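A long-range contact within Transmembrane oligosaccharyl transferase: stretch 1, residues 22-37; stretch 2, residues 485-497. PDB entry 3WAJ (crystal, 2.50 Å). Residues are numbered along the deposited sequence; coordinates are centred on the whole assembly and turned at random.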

# COMPACT_ATOMS: atom_id res chain seq x y z
N LEU A 22 18.23 -22.48 -2.65
CA LEU A 22 19.06 -21.99 -1.55
C LEU A 22 19.40 -20.51 -1.75
O LEU A 22 19.41 -19.74 -0.80
CB LEU A 22 20.33 -22.83 -1.41
CG LEU A 22 20.15 -24.29 -0.99
CD1 LEU A 22 21.48 -25.03 -1.06
CD2 LEU A 22 19.55 -24.40 0.41
N ILE A 23 19.68 -20.14 -3.00
CA ILE A 23 19.91 -18.75 -3.36
C ILE A 23 18.66 -17.93 -3.06
O ILE A 23 18.73 -16.74 -2.70
CB ILE A 23 20.27 -18.63 -4.86
CG1 ILE A 23 21.38 -19.64 -5.21
CG2 ILE A 23 20.66 -17.20 -5.24
CD1 ILE A 23 21.70 -19.74 -6.68
N SER A 24 17.50 -18.57 -3.21
CA SER A 24 16.22 -17.90 -2.98
C SER A 24 15.97 -17.73 -1.48
O SER A 24 15.44 -16.70 -1.05
CB SER A 24 15.10 -18.69 -3.65
OG SER A 24 13.92 -17.91 -3.76
N VAL A 25 16.35 -18.73 -0.69
CA VAL A 25 16.24 -18.60 0.76
C VAL A 25 17.19 -17.53 1.24
O VAL A 25 16.83 -16.70 2.09
CB VAL A 25 16.54 -19.92 1.49
CG1 VAL A 25 16.52 -19.71 3.01
CG2 VAL A 25 15.53 -20.98 1.11
N LYS A 26 18.40 -17.54 0.70
CA LYS A 26 19.42 -16.56 1.07
C LYS A 26 18.90 -15.16 0.80
O LYS A 26 18.99 -14.28 1.65
CB LYS A 26 20.73 -16.82 0.29
CG LYS A 26 21.89 -15.87 0.62
CD LYS A 26 21.97 -14.70 -0.38
CE LYS A 26 23.22 -13.85 -0.18
NZ LYS A 26 23.34 -13.24 1.15
N LEU A 27 18.32 -14.99 -0.38
CA LEU A 27 17.75 -13.71 -0.80
C LEU A 27 16.50 -13.32 -0.01
O LEU A 27 16.34 -12.17 0.40
CB LEU A 27 17.45 -13.72 -2.31
CG LEU A 27 18.36 -12.91 -3.22
CD1 LEU A 27 19.78 -12.90 -2.71
CD2 LEU A 27 18.30 -13.42 -4.65
N ARG A 28 15.60 -14.26 0.25
CA ARG A 28 14.31 -13.88 0.83
C ARG A 28 14.15 -14.00 2.34
O ARG A 28 13.35 -13.29 2.94
CB ARG A 28 13.17 -14.58 0.09
CG ARG A 28 12.99 -14.06 -1.31
CD ARG A 28 12.60 -15.16 -2.28
NE ARG A 28 12.85 -14.74 -3.66
CZ ARG A 28 11.90 -14.54 -4.55
NH1 ARG A 28 10.65 -14.77 -4.19
NH2 ARG A 28 12.18 -14.15 -5.78
N ILE A 29 14.92 -14.89 2.95
CA ILE A 29 14.83 -15.12 4.39
C ILE A 29 16.05 -14.56 5.13
O ILE A 29 15.92 -13.96 6.20
CB ILE A 29 14.66 -16.63 4.70
CG1 ILE A 29 13.40 -17.15 4.00
CG2 ILE A 29 14.63 -16.89 6.20
CD1 ILE A 29 12.86 -18.44 4.57
N LEU A 30 17.23 -14.74 4.54
CA LEU A 30 18.50 -14.40 5.20
C LEU A 30 18.92 -12.94 5.05
O LEU A 30 19.27 -12.28 6.03
CB LEU A 30 19.62 -15.30 4.69
CG LEU A 30 20.01 -16.54 5.49
CD1 LEU A 30 18.83 -17.20 6.18
CD2 LEU A 30 20.72 -17.53 4.57
N ASN A 31 18.91 -12.44 3.82
CA ASN A 31 19.26 -11.04 3.57
C ASN A 31 18.53 -9.98 4.43
O ASN A 31 19.19 -9.13 5.03
CB ASN A 31 19.15 -10.72 2.08
CG ASN A 31 20.45 -10.92 1.35
OD1 ASN A 31 21.01 -12.02 1.35
ND2 ASN A 31 20.96 -9.87 0.72
N PRO A 32 17.18 -10.04 4.51
CA PRO A 32 16.54 -8.97 5.29
C PRO A 32 16.23 -9.38 6.73
O PRO A 32 15.50 -8.66 7.40
CB PRO A 32 15.22 -8.77 4.53
CG PRO A 32 14.85 -10.17 4.11
CD PRO A 32 16.18 -10.89 3.83
N TRP A 33 16.78 -10.50 7.19
CA TRP A 33 16.49 -11.03 8.53
C TRP A 33 16.48 -9.98 9.66
O TRP A 33 15.58 -9.97 10.51
CB TRP A 33 17.46 -12.17 8.86
CG TRP A 33 17.18 -12.79 10.18
CD1 TRP A 33 17.58 -12.33 11.40
CD2 TRP A 33 16.42 -13.98 10.43
NE1 TRP A 33 17.12 -13.17 12.39
CE2 TRP A 33 16.40 -14.18 11.82
CE3 TRP A 33 15.74 -14.88 9.60
CZ2 TRP A 33 15.74 -15.26 12.41
CZ3 TRP A 33 15.09 -15.96 10.18
CH2 TRP A 33 15.09 -16.14 11.58
N ASN A 34 17.48 -9.11 9.68
CA ASN A 34 17.60 -8.15 10.78
C ASN A 34 16.70 -6.92 10.62
O ASN A 34 16.52 -6.15 11.56
CB ASN A 34 19.07 -7.75 11.03
CG ASN A 34 19.92 -8.91 11.52
OD1 ASN A 34 19.49 -9.70 12.37
ND2 ASN A 34 21.12 -9.04 10.97
N SER A 35 16.13 -6.75 9.43
CA SER A 35 15.13 -5.70 9.24
C SER A 35 13.75 -6.15 9.74
O SER A 35 12.92 -5.33 10.14
CB SER A 35 15.04 -5.27 7.78
OG SER A 35 16.31 -4.99 7.24
N VAL A 36 13.50 -7.46 9.69
CA VAL A 36 12.25 -8.04 10.15
C VAL A 36 12.31 -8.38 11.64
O VAL A 36 11.40 -8.07 12.41
CB VAL A 36 11.89 -9.28 9.32
CG1 VAL A 36 10.60 -9.92 9.83
CG2 VAL A 36 11.77 -8.91 7.82
N PHE A 37 13.41 -8.99 12.07
CA PHE A 37 13.55 -9.29 13.49
C PHE A 37 14.42 -8.26 14.22
O PHE A 37 15.59 -8.48 14.47
CB PHE A 37 14.03 -10.73 13.70
CG PHE A 37 13.13 -11.74 13.05
CD1 PHE A 37 11.88 -12.05 13.60
CD2 PHE A 37 13.49 -12.35 11.85
CE1 PHE A 37 11.02 -12.96 12.99
CE2 PHE A 37 12.63 -13.26 11.23
CZ PHE A 37 11.40 -13.57 11.80
N THR A 485 21.81 -9.48 -12.41
CA THR A 485 20.48 -9.64 -11.83
C THR A 485 20.49 -10.40 -10.49
O THR A 485 19.48 -10.44 -9.78
CB THR A 485 19.45 -10.24 -12.82
OG1 THR A 485 19.22 -11.62 -12.54
CG2 THR A 485 19.94 -10.09 -14.23
N TYR A 486 21.63 -11.00 -10.13
CA TYR A 486 21.82 -11.45 -8.75
C TYR A 486 22.22 -10.24 -7.92
O TYR A 486 21.84 -10.13 -6.75
CB TYR A 486 22.89 -12.53 -8.62
CG TYR A 486 23.18 -12.86 -7.17
CD1 TYR A 486 22.34 -13.72 -6.47
CD2 TYR A 486 24.25 -12.27 -6.50
CE1 TYR A 486 22.58 -14.01 -5.14
CE2 TYR A 486 24.48 -12.55 -5.17
CZ TYR A 486 23.65 -13.42 -4.49
OH TYR A 486 23.88 -13.71 -3.17
N ILE A 487 22.99 -9.36 -8.54
CA ILE A 487 23.48 -8.15 -7.88
C ILE A 487 22.34 -7.27 -7.35
O ILE A 487 22.26 -7.00 -6.15
CB ILE A 487 24.40 -7.34 -8.82
CG1 ILE A 487 25.65 -8.15 -9.14
CG2 ILE A 487 24.79 -6.01 -8.21
CD1 ILE A 487 26.37 -8.64 -7.90
N LEU A 488 21.46 -6.83 -8.25
CA LEU A 488 20.30 -6.05 -7.85
C LEU A 488 19.43 -6.81 -6.85
O LEU A 488 18.98 -6.25 -5.85
CB LEU A 488 19.47 -5.63 -9.07
CG LEU A 488 19.88 -4.36 -9.83
CD1 LEU A 488 20.65 -3.41 -8.92
CD2 LEU A 488 20.66 -4.67 -11.08
N ALA A 489 19.22 -8.10 -7.12
CA ALA A 489 18.43 -8.98 -6.26
C ALA A 489 19.02 -9.13 -4.86
O ALA A 489 18.28 -9.32 -3.90
CB ALA A 489 18.30 -10.32 -6.90
N ASP A 490 20.34 -9.07 -4.75
CA ASP A 490 20.96 -9.12 -3.44
C ASP A 490 20.88 -7.75 -2.74
O ASP A 490 20.60 -7.66 -1.53
CB ASP A 490 22.41 -9.60 -3.55
CG ASP A 490 23.06 -9.79 -2.20
OD1 ASP A 490 22.86 -10.87 -1.59
OD2 ASP A 490 23.74 -8.84 -1.73
N ALA A 491 21.09 -6.69 -3.52
CA ALA A 491 21.07 -5.33 -2.98
C ALA A 491 19.67 -4.84 -2.61
O ALA A 491 19.53 -3.96 -1.77
CB ALA A 491 21.70 -4.38 -3.96
N GLN A 492 18.64 -5.38 -3.26
CA GLN A 492 17.27 -4.97 -2.96
C GLN A 492 16.63 -5.83 -1.88
O GLN A 492 15.61 -5.49 -1.33
CB GLN A 492 16.41 -5.06 -4.22
CG GLN A 492 16.75 -4.07 -5.31
CD GLN A 492 15.92 -4.31 -6.56
OE1 GLN A 492 15.05 -5.18 -6.57
NE2 GLN A 492 16.18 -3.53 -7.61
N SER A 493 17.26 -6.97 -1.60
CA SER A 493 16.71 -7.99 -0.72
C SER A 493 17.19 -7.78 0.70
O SER A 493 16.75 -8.46 1.63
CB SER A 493 17.18 -9.35 -1.23
OG SER A 493 16.98 -10.35 -0.27
N SER A 494 18.09 -6.81 0.88
CA SER A 494 18.74 -6.64 2.17
C SER A 494 18.05 -5.62 3.08
O SER A 494 18.31 -5.57 4.28
CB SER A 494 20.23 -6.31 1.98
OG SER A 494 20.42 -5.26 1.06
N TYR A 495 17.14 -4.83 2.51
CA TYR A 495 16.34 -3.91 3.31
C TYR A 495 14.87 -4.32 3.34
O TYR A 495 14.32 -4.74 2.32
CB TYR A 495 16.47 -2.47 2.79
CG TYR A 495 15.87 -2.22 1.40
CD1 TYR A 495 16.56 -2.59 0.24
CD2 TYR A 495 14.63 -1.59 1.26
CE1 TYR A 495 16.02 -2.36 -1.03
CE2 TYR A 495 14.08 -1.36 -0.01
CZ TYR A 495 14.78 -1.75 -1.15
OH TYR A 495 14.25 -1.53 -2.42
N ALA A 496 14.24 -4.21 4.50
CA ALA A 496 12.80 -4.46 4.60
C ALA A 496 12.08 -3.23 5.15
O ALA A 496 12.63 -2.49 5.97
CB ALA A 496 12.52 -5.68 5.46
N GLY A 497 10.85 -3.02 4.70
CA GLY A 497 10.08 -1.87 5.13
C GLY A 497 9.17 -2.16 6.31
O GLY A 497 9.41 -3.11 7.06

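Two helices, 22-30 and 485-491, run in roughly the same direction, their axes 31° apart and 10.1 Å from each other at closest approach. That gap is wide enough for side chains to fill, and the backbones come closer further along: CA to CA, Leu27 and Ser493 lie 5.8 Å apart, Pro32 and Ser494 4.5 Å, Ser35 and Ala496 5.3 Å. Tyr486, Lys26 and Leu27 reach across the helix gap, while Ser35 and Ala496 meet where the chains are close.

Stretch 2 opens the contact with Tyr486, whose CA-to-CB bond points sideways but whose t rotamer carries the ring nearer to stretch 1. Ile23 CG2 meets Tyr486 CE1 at 3.7 Å, at the edge of the ring, and Leu27 CD1 approaches the same CE1 obliquely at 3.9 Å. Lys26 CE, a methylene carbon, packs 3.1 Å from Tyr486 OH, also at the edge of the ring.

One turn on, Ala489 offers only a methyl, and the bulk comes from across the gap: Leu27 CD2 lies 3.8 Å from Ala489 CB. Leu27 is largely covered here, a large aliphatic group matched to a small partner.

Asp490 is the polar centre. Asp490 OD1 accepts a weak hydrogen bond from Asn31 ND2 (3.2 Å, 145° at the hydrogen) and forms a long salt bridge with Lys26 NZ at 3.7 Å. Within stretch 1, Lys26 NZ also donates to Asn31 OD1 at 2.6 Å. Asn31 thus uses its amide nitrogen toward the carboxylate and its amide oxygen toward the ammonium, forming a small network in which Asn31 links Lys26 and Asp490.

Ser493 points toward stretch 1 and is tightly enclosed, but Leu27 O and Ser493 OG are modelled 2.0 Å apart, a clash from which no bonding rule should be drawn. Its backbone is more informative: Pro32 CB sits 3.3 Å from Ser493 O, and the proline nitrogen, lacking a hydrogen, cannot bond to that carbonyl. The pairing is one of close packing. Ser494 turns its OG back to Ala491 O in a weak 3.2 Å hydrogen bond, while its CB lies 3.8 Å from Asn31 ND2.

Tyr495 directs its CB away, and Ala496 returns toward stretch 1. Its methyl fits among Ser35 CB at 3.4 Å from Ala496 CB, Val36 CG2 at 4.1 Å and Pro32 CB at 4.2 Å: a small side chain suited to a close backbone approach.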